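Local structure of prepilin (Salmonella typhi, 3FHV) at residues I91-V96 with L150-N155; S103-M108 with A127-E132; N120-T125 with S135-A140. The protein probably serves as the pilin subunit, PilS, of the type IVb pilus and interacts with the host chloride channel CFTR in cell adhesion. One frame throughout, in Å; residues are numbered along the deposited sequence.

Contact 1 (I91-V96 with L150-N155); sequences ITTNKV and LVFNYN
Leu-150 pairs with Thr-93 where strand 150-154 runs antiparallel to strand 91-94, with short-segment axes at 172°. Its N bonds to Thr-93 O at 2.9 Å and its O takes Thr-93 N at 2.8 Å. The two side chains lie alongside each other. With OG1 anti to the backbone N (chi1 -180°), Thr-93 CG2 takes the place between the backbone N and the carbonyl carbon and lies 3.6 Å from Leu-150 CB. Val-151 forms a non-hydrogen-bonded pair with Thr-92, on the other face of the sheet. Its two methyls straddle Thr-92 OG1, CG1 and CG2 each 3.7 Å from that oxygen. Phe-152 closes the second hydrogen-bonded pair: its N meets Ile-91 O at 2.8 Å, and Ile-91 N donates to Phe-152 O at 2.9 Å. Its ring crosses the Ile-91 side chain obliquely, CD2 approaching CB. Tyr-154 then receives Ile-91 CD1 3.9 Å from CE2. With helices 98-111 and 8-25 packed on the Leu-150 and Phe-152 side, the geometry implies that backbone bonds fix the register, while that face contributes apolar groups to the core and the buried Thr-93 hydroxyl is satisfied by Tyr-14 OH and Asn-67 ND2.

Contact 2 (S103-M108 with A127-E132); sequences SISTGM and AKVTAE
Thr-106 and Val-129 bring helix 98-111 against the extended chain that leads into helix 131-137. The methyl of Thr-106 carries the nearest contacts of the threonine: CG2 lies 3.5 Å from both Thr-130 C and Ala-131 N, and so rests against the peptide link that enters the second helix. Beside it, Thr-106 CA comes 3.8 Å from Val-129 O. Val-129 answers from the other segment with its CG1 methyl, which sits 3.8 Å from Ser-105 OG. The touching atoms are therefore methyls against backbone and a serine side chain, in van der Waals contact.

A second shell is consistent with the torsions. Thr-106 OG1 stands between the backbone N and the carbonyl carbon (chi1 58°), where it bonds back to Val-102 O one turn earlier; this leaves CG2 anti to the carbonyl carbon, directed at the Thr-130 to Ala-131 peptide. Ser-105 OG likewise turns back, to Cys-101 O. Farther out, Ser-109 OG of the same helix bonds to Val-129 N and Ala-127 O, holding the incoming chain beside the helix. Thr-130 is the N-cap of helix 131-137, its OG1 bonding to Ile-133 N, and this fixes the helix start just where CG2 lies. Ile-117 and Ile-119 of strand 116-119 also pack on Val-129.

The chemistry implies division of labour: both helix hydroxyls spend their bonding on their own backbone. Thr-106 presents its methyl, while Ser-105 OG, already bonded to Cys-101 O, meets Val-129 CG1 only by packing, and the polar tie between the two parts is made next door by Ser-109.

Contact 3 (N120-T125 with S135-A140); sequences NGNNHT and SSECTA
The end of helix 131-137 faces the edge strand 122-124 of the antiparallel sheet, where Glu-137 reaches tip to tip toward Asn-122. The amide and carboxylate stack with their planes 15° apart, and Asn-122 CG lies 3.3 Å from Glu-137 CD. Beyond CG the glutamate chain is extended (chi2 -179°), which carries CD out from the helix toward the strand. The two carboxylate oxygens also come close to Asn-122 CB, OE2 at 3.2 Å. Asn-122 OD1 and Glu-137 OE2, 3.4 Å apart, are both acceptors, so that pair of oxygens is not a bond; the contact there is the stacked approach of the two planes. A water bridges Asn-122 ND2, weakly at 3.1 Å, to the backbone O of Glu-137, to which it donates at 2.6 Å. The same ND2 bonds to Ile-119 O, which ties the amide back to the end of the preceding strand, 116-119.

The site lies inside the loop closed by the disulfide of Cys-138 to Cys-101, consistent with the disulfide-bounded D-region of type IV pilins. His-124 also reaches tip to tip toward the carboxylate, planes 34° apart, but the modelled approach is too close to rest anything on. Its ND1 bonds to Ile-117 O, setting the ring from the strand side.

The centre of contact 1 is about 4 Å from the centre of the chain, those of contacts 2 and 3 about 14 and 15 Å. Centre to centre, contact 1 is about 12 Å from either of the others, which are about 10 Å apart. Both of these are nested in the loop contact 1 closes; their segments alternate along the chain and share helix 131-137. Helix 98-111 joins contacts 1 and 2: Phe-152 CE1 meets Met-108 CG at 3.7 Å. Val-129 CG2 approaches His-124 ND1 at 3.5 Å, connecting contacts 2 and 3. Contacts 1 and 3 lie on this pilin domain's one sheet, whose strands 116-119 and 122-124 come from the disulfide-closed region, with helices packed on it.

Contact 1 (I91-V96 with L150-N155)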
loop_
_atom_site.group_PDB
_atom_site.type_symbol
_atom_site.label_atom_id
_atom_site.label_comp_id
_atom_site.label_asym_id
_atom_site.label_seq_id
_atom_site.Cartn_x
_atom_site.Cartn_y
_atom_site.Cartn_z
ATOM N N ILE A 91 -5.032 -13.160 9.000
ATOM C CA ILE A 91 -5.792 -11.923 8.872
ATOM C C ILE A 91 -7.224 -12.430 8.883
ATOM O O ILE A 91 -7.641 -13.152 7.974
ATOM C CB ILE A 91 -5.546 -11.182 7.538
ATOM C CG1 ILE A 91 -4.089 -10.712 7.451
ATOM C CG2 ILE A 91 -6.485 -9.959 7.449
ATOM C CD1 ILE A 91 -3.787 -9.925 6.180
ATOM N N THR A 92 -7.959 -12.073 9.929
ATOM C CA THR A 92 -9.344 -12.489 10.080
ATOM C C THR A 92 -10.246 -11.291 9.837
ATOM O O THR A 92 -9.977 -10.201 10.341
ATOM C CB THR A 92 -9.618 -13.014 11.515
ATOM O OG1 THR A 92 -8.787 -14.150 11.773
ATOM C CG2 THR A 92 -11.086 -13.422 11.678
ATOM N N THR A 93 -11.312 -11.487 9.066
ATOM C CA THR A 93 -12.262 -10.406 8.815
ATOM C C THR A 93 -13.657 -10.960 9.110
ATOM O O THR A 93 -14.039 -12.010 8.593
ATOM C CB THR A 93 -12.138 -9.871 7.370
ATOM O OG1 THR A 93 -13.086 -8.811 7.173
ATOM C CG2 THR A 93 -12.357 -10.988 6.346
ATOM N N ASN A 94 -14.398 -10.239 9.949
ATOM C CA ASN A 94 -15.725 -10.654 10.412
ATOM C C ASN A 94 -16.967 -10.007 9.801
ATOM O O ASN A 94 -16.917 -8.905 9.257
ATOM C CB ASN A 94 -15.796 -10.454 11.928
ATOM C CG ASN A 94 -14.745 -11.238 12.667
ATOM O OD1 ASN A 94 -14.865 -12.448 12.830
ATOM N ND2 ASN A 94 -13.695 -10.553 13.113
ATOM N N LYS A 95 -18.085 -10.717 9.938
ATOM C CA LYS A 95 -19.386 -10.268 9.467
ATOM C C LYS A 95 -19.398 -9.873 7.999
ATOM O O LYS A 95 -20.034 -8.893 7.606
ATOM C CB LYS A 95 -19.870 -9.099 10.338
ATOM C CG LYS A 95 -19.947 -9.450 11.829
ATOM C CD LYS A 95 -20.634 -8.357 12.621
ATOM C CE LYS A 95 -21.083 -8.851 13.987
ATOM N NZ LYS A 95 -21.874 -7.805 14.706
ATOM N N VAL A 96 -18.697 -10.646 7.184
ATOM C CA VAL A 96 -18.642 -10.381 5.755
ATOM C C VAL A 96 -19.926 -10.883 5.109
ATOM O O VAL A 96 -20.333 -12.022 5.341
ATOM C CB VAL A 96 -17.453 -11.108 5.110
ATOM C CG1 VAL A 96 -17.390 -10.786 3.621
ATOM C CG2 VAL A 96 -16.168 -10.729 5.827
ATOM N N LEU A 150 -13.870 -14.750 7.534
ATOM C CA LEU A 150 -12.849 -15.218 6.607
ATOM C C LEU A 150 -11.503 -15.101 7.299
ATOM O O LEU A 150 -11.251 -14.137 8.027
ATOM C CB LEU A 150 -12.845 -14.371 5.322
ATOM C CG LEU A 150 -14.066 -14.441 4.386
ATOM C CD1 LEU A 150 -13.878 -13.486 3.198
ATOM C CD2 LEU A 150 -14.231 -15.862 3.886
ATOM N N VAL A 151 -10.649 -16.099 7.108
ATOM C CA VAL A 151 -9.316 -16.055 7.694
ATOM C C VAL A 151 -8.293 -16.356 6.610
ATOM O O VAL A 151 -8.436 -17.323 5.868
ATOM C CB VAL A 151 -9.141 -17.085 8.839
ATOM C CG1 VAL A 151 -7.774 -16.897 9.488
ATOM C CG2 VAL A 151 -10.237 -16.913 9.878
ATOM N N PHE A 152 -7.272 -15.510 6.516
ATOM C CA PHE A 152 -6.221 -15.691 5.528
ATOM C C PHE A 152 -4.919 -15.995 6.270
ATOM O O PHE A 152 -4.457 -15.197 7.088
ATOM C CB PHE A 152 -6.092 -14.421 4.680
ATOM C CG PHE A 152 -7.413 -13.898 4.180
ATOM C CD1 PHE A 152 -8.256 -14.706 3.418
ATOM C CD2 PHE A 152 -7.821 -12.603 4.479
ATOM C CE1 PHE A 152 -9.493 -14.230 2.965
ATOM C CE2 PHE A 152 -9.045 -12.117 4.036
ATOM C CZ PHE A 152 -9.889 -12.930 3.274
ATOM N N ASN A 153 -4.334 -17.152 5.977
ATOM C CA ASN A 153 -3.067 -17.544 6.583
ATOM C C ASN A 153 -1.884 -17.298 5.653
ATOM O O ASN A 153 -2.062 -16.987 4.475
ATOM C CB ASN A 153 -3.108 -19.014 7.005
ATOM C CG ASN A 153 -3.896 -19.232 8.282
ATOM O OD1 ASN A 153 -5.108 -19.448 8.248
ATOM N ND2 ASN A 153 -3.210 -19.175 9.418
ATOM N N TYR A 154 -0.676 -17.441 6.189
ATOM C CA TYR A 154 0.502 -16.813 5.603
ATOM C C TYR A 154 1.784 -17.456 6.120
ATOM O O TYR A 154 2.113 -17.344 7.302
ATOM C CB TYR A 154 0.511 -15.311 5.895
ATOM C CG TYR A 154 -0.397 -14.506 4.993
ATOM C CD1 TYR A 154 -0.099 -14.338 3.648
ATOM C CD2 TYR A 154 -1.551 -13.914 5.488
ATOM C CE1 TYR A 154 -0.926 -13.602 2.820
ATOM C CE2 TYR A 154 -2.384 -13.177 4.668
ATOM C CZ TYR A 154 -2.067 -13.024 3.335
ATOM O OH TYR A 154 -2.893 -12.291 2.514
ATOM N N ASN A 155 2.505 -18.128 5.228
ATOM C CA ASN A 155 3.397 -19.211 5.624
ATOM C C ASN A 155 2.871 -19.977 6.833
ATOM O O ASN A 155 2.820 -19.444 7.942
ATOM C CB ASN A 155 4.800 -18.673 5.910
ATOM C CG ASN A 155 5.837 -19.204 4.941
ATOM O OD1 ASN A 155 6.965 -18.714 4.891
ATOM N ND2 ASN A 155 5.459 -20.211 4.163
#

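Contact 2 (S103-M108 with A127-E132)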
loop_
_atom_site.group_PDB
_atom_site.type_symbol
_atom_site.label_atom_id
_atom_site.label_comp_id
_atom_site.label_asym_id
_atom_site.label_seq_id
_atom_site.Cartn_x
_atom_site.Cartn_y
_atom_site.Cartn_z
ATOM N N SER A 103 -16.688 -13.397 -3.457
ATOM C CA SER A 103 -15.712 -12.699 -4.286
ATOM C C SER A 103 -14.350 -12.547 -3.606
ATOM O O SER A 103 -13.315 -12.671 -4.252
ATOM C CB SER A 103 -16.244 -11.317 -4.670
ATOM O OG SER A 103 -16.384 -10.511 -3.521
ATOM N N ILE A 104 -14.348 -12.272 -2.308
ATOM C CA ILE A 104 -13.098 -12.108 -1.587
ATOM C C ILE A 104 -12.350 -13.431 -1.406
ATOM O O ILE A 104 -11.136 -13.500 -1.627
ATOM C CB ILE A 104 -13.337 -11.472 -0.207
ATOM C CG1 ILE A 104 -13.927 -10.063 -0.381
ATOM C CG2 ILE A 104 -12.026 -11.402 0.571
ATOM C CD1 ILE A 104 -14.456 -9.461 0.923
ATOM N N SER A 105 -13.062 -14.478 -1.004
ATOM C CA SER A 105 -12.406 -15.759 -0.800
ATOM C C SER A 105 -11.823 -16.288 -2.110
ATOM O O SER A 105 -10.682 -16.750 -2.137
ATOM C CB SER A 105 -13.377 -16.785 -0.185
ATOM O OG SER A 105 -14.454 -17.065 -1.055
ATOM N N THR A 106 -12.584 -16.208 -3.200
ATOM C CA THR A 106 -12.063 -16.696 -4.471
ATOM C C THR A 106 -10.940 -15.799 -4.968
ATOM O O THR A 106 -9.956 -16.276 -5.534
ATOM C CB THR A 106 -13.165 -16.807 -5.549
ATOM O OG1 THR A 106 -13.796 -15.535 -5.747
ATOM C CG2 THR A 106 -14.208 -17.831 -5.118
ATOM N N GLY A 107 -11.077 -14.499 -4.742
ATOM C CA GLY A 107 -10.041 -13.570 -5.166
ATOM C C GLY A 107 -8.707 -13.831 -4.480
ATOM O O GLY A 107 -7.652 -13.798 -5.123
ATOM N N MET A 108 -8.750 -14.094 -3.176
ATOM C CA MET A 108 -7.531 -14.361 -2.412
ATOM C C MET A 108 -6.920 -15.688 -2.868
ATOM O O MET A 108 -5.700 -15.857 -2.848
ATOM C CB MET A 108 -7.829 -14.405 -0.905
ATOM C CG MET A 108 -8.284 -13.068 -0.291
ATOM S SD MET A 108 -7.080 -11.702 -0.396
ATOM C CE MET A 108 -5.869 -12.248 0.795
ATOM N N ALA A 127 -5.051 -23.541 0.076
ATOM C CA ALA A 127 -5.232 -22.179 -0.423
ATOM C C ALA A 127 -6.002 -22.113 -1.735
ATOM O O ALA A 127 -5.866 -21.159 -2.510
ATOM C CB ALA A 127 -3.871 -21.484 -0.576
ATOM N N LYS A 128 -6.814 -23.128 -1.995
ATOM C CA LYS A 128 -7.608 -23.122 -3.209
ATOM C C LYS A 128 -9.087 -23.034 -2.855
ATOM O O LYS A 128 -9.630 -23.907 -2.180
ATOM C CB LYS A 128 -7.347 -24.376 -4.050
ATOM C CG LYS A 128 -8.187 -24.412 -5.324
ATOM C CD LYS A 128 -7.877 -25.605 -6.206
ATOM C CE LYS A 128 -8.777 -25.603 -7.439
ATOM N NZ LYS A 128 -8.523 -26.758 -8.345
ATOM N N VAL A 129 -9.732 -21.958 -3.289
ATOM C CA VAL A 129 -11.153 -21.784 -3.036
ATOM C C VAL A 129 -11.793 -21.385 -4.360
ATOM O O VAL A 129 -11.434 -20.365 -4.945
ATOM C CB VAL A 129 -11.435 -20.686 -1.978
ATOM C CG1 VAL A 129 -12.944 -20.480 -1.838
ATOM C CG2 VAL A 129 -10.847 -21.079 -0.634
ATOM N N THR A 130 -12.723 -22.210 -4.832
ATOM C CA THR A 130 -13.426 -21.962 -6.089
ATOM C C THR A 130 -14.745 -21.248 -5.825
ATOM O O THR A 130 -15.233 -21.225 -4.701
ATOM C CB THR A 130 -13.751 -23.285 -6.824
ATOM O OG1 THR A 130 -14.485 -24.145 -5.941
ATOM C CG2 THR A 130 -12.471 -23.990 -7.278
ATOM N N ALA A 131 -15.319 -20.669 -6.873
ATOM C CA ALA A 131 -16.582 -19.967 -6.745
ATOM C C ALA A 131 -17.627 -20.964 -6.255
ATOM O O ALA A 131 -18.493 -20.624 -5.456
ATOM C CB ALA A 131 -16.994 -19.379 -8.101
ATOM N N GLU A 132 -17.532 -22.203 -6.729
ATOM C CA GLU A 132 -18.485 -23.229 -6.327
ATOM C C GLU A 132 -18.362 -23.530 -4.838
ATOM O O GLU A 132 -19.367 -23.697 -4.153
ATOM C CB GLU A 132 -18.275 -24.519 -7.126
ATOM C CG GLU A 132 -18.652 -24.439 -8.599
ATOM C CD GLU A 132 -17.736 -23.538 -9.396
ATOM O OE1 GLU A 132 -16.576 -23.347 -8.971
ATOM O OE2 GLU A 132 -18.167 -23.033 -10.456
#

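Contact 3 (N120-T125 with S135-A140)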
loop_
_atom_site.group_PDB
_atom_site.type_symbol
_atom_site.label_atom_id
_atom_site.label_comp_id
_atom_site.label_asym_id
_atom_site.label_seq_id
_atom_site.Cartn_x
_atom_site.Cartn_y
_atom_site.Cartn_z
ATOM N N ASN A 120 -15.570 -19.492 7.492
ATOM C CA ASN A 120 -16.285 -20.010 8.649
ATOM C C ASN A 120 -15.513 -21.235 9.162
ATOM O O ASN A 120 -14.304 -21.144 9.381
ATOM C CB ASN A 120 -17.722 -20.332 8.240
ATOM C CG ASN A 120 -18.468 -19.085 7.771
ATOM O OD1 ASN A 120 -19.217 -19.102 6.784
ATOM N ND2 ASN A 120 -18.260 -17.991 8.484
ATOM N N GLY A 121 -16.173 -22.376 9.335
ATOM C CA GLY A 121 -15.451 -23.539 9.837
ATOM C C GLY A 121 -14.795 -24.396 8.764
ATOM O O GLY A 121 -14.510 -25.563 9.001
ATOM N N ASN A 122 -14.535 -23.823 7.595
ATOM C CA ASN A 122 -13.930 -24.574 6.497
ATOM C C ASN A 122 -12.531 -24.056 6.203
ATOM O O ASN A 122 -12.373 -22.954 5.687
ATOM C CB ASN A 122 -14.810 -24.446 5.258
ATOM C CG ASN A 122 -16.230 -24.900 5.516
ATOM O OD1 ASN A 122 -16.497 -26.092 5.579
ATOM N ND2 ASN A 122 -17.143 -23.949 5.682
ATOM N N ASN A 123 -11.524 -24.866 6.513
ATOM C CA ASN A 123 -10.136 -24.465 6.318
ATOM C C ASN A 123 -9.479 -25.063 5.085
ATOM O O ASN A 123 -9.054 -26.220 5.079
ATOM C CB ASN A 123 -9.326 -24.818 7.567
ATOM C CG ASN A 123 -7.920 -24.260 7.530
ATOM O OD1 ASN A 123 -7.513 -23.618 6.556
ATOM N ND2 ASN A 123 -7.162 -24.506 8.596
ATOM N N HIS A 124 -9.401 -24.260 4.030
ATOM C CA HIS A 124 -8.789 -24.689 2.778
ATOM C C HIS A 124 -7.275 -24.518 2.819
ATOM O O HIS A 124 -6.729 -23.577 2.243
ATOM C CB HIS A 124 -9.374 -23.908 1.599
ATOM C CG HIS A 124 -10.859 -24.040 1.464
ATOM N ND1 HIS A 124 -11.739 -23.135 2.017
ATOM C CD2 HIS A 124 -11.618 -24.971 0.841
ATOM C CE1 HIS A 124 -12.978 -23.503 1.738
ATOM N NE2 HIS A 124 -12.932 -24.614 1.026
ATOM N N THR A 125 -6.603 -25.436 3.506
ATOM C CA THR A 125 -5.163 -25.336 3.728
ATOM C C THR A 125 -4.354 -25.406 2.437
ATOM O O THR A 125 -3.156 -25.108 2.424
ATOM C CB THR A 125 -4.666 -26.428 4.691
ATOM O OG1 THR A 125 -4.902 -27.721 4.124
ATOM C CG2 THR A 125 -5.384 -26.325 6.024
ATOM N N SER A 135 -19.555 -20.222 -2.766
ATOM C CA SER A 135 -21.008 -20.044 -2.823
ATOM C C SER A 135 -21.715 -20.906 -1.786
ATOM O O SER A 135 -22.707 -20.499 -1.178
ATOM C CB SER A 135 -21.543 -20.414 -4.211
ATOM O OG SER A 135 -21.016 -19.561 -5.209
ATOM N N SER A 136 -21.199 -22.107 -1.584
ATOM C CA SER A 136 -21.810 -23.022 -0.641
ATOM C C SER A 136 -21.419 -22.723 0.804
ATOM O O SER A 136 -22.281 -22.653 1.684
ATOM C CB SER A 136 -21.439 -24.460 -1.022
ATOM O OG SER A 136 -21.971 -25.407 -0.110
ATOM N N GLU A 137 -20.126 -22.529 1.051
ATOM C CA GLU A 137 -19.651 -22.264 2.404
ATOM C C GLU A 137 -19.970 -20.881 2.964
ATOM O O GLU A 137 -20.066 -20.717 4.172
ATOM C CB GLU A 137 -18.150 -22.515 2.491
ATOM C CG GLU A 137 -17.758 -23.939 2.147
ATOM C CD GLU A 137 -16.273 -24.156 2.265
ATOM O OE1 GLU A 137 -15.544 -23.142 2.298
ATOM O OE2 GLU A 137 -15.832 -25.323 2.309
ATOM N N CYS A 138 -20.113 -19.884 2.097
ATOM C CA CYS A 138 -20.451 -18.540 2.554
ATOM C C CYS A 138 -21.937 -18.561 2.872
ATOM O O CYS A 138 -22.737 -18.942 2.030
ATOM C CB CYS A 138 -20.188 -17.509 1.460
ATOM S SG CYS A 138 -18.433 -17.239 1.038
ATOM N N THR A 139 -22.299 -18.146 4.080
ATOM C CA THR A 139 -23.696 -18.166 4.507
ATOM C C THR A 139 -24.478 -16.885 4.222
ATOM O O THR A 139 -23.911 -15.797 4.116
ATOM C CB THR A 139 -23.790 -18.504 6.012
ATOM O OG1 THR A 139 -22.879 -17.679 6.749
ATOM C CG2 THR A 139 -23.434 -19.967 6.243
ATOM N N ALA A 140 -25.794 -17.032 4.103
ATOM C CA ALA A 140 -26.689 -15.913 3.814
ATOM C C ALA A 140 -26.617 -14.816 4.869
ATOM O O ALA A 140 -26.316 -15.083 6.032
ATOM C CB ALA A 140 -28.120 -16.421 3.697
HETATM O O HOH W 1 -19.904 -22.631 5.923
#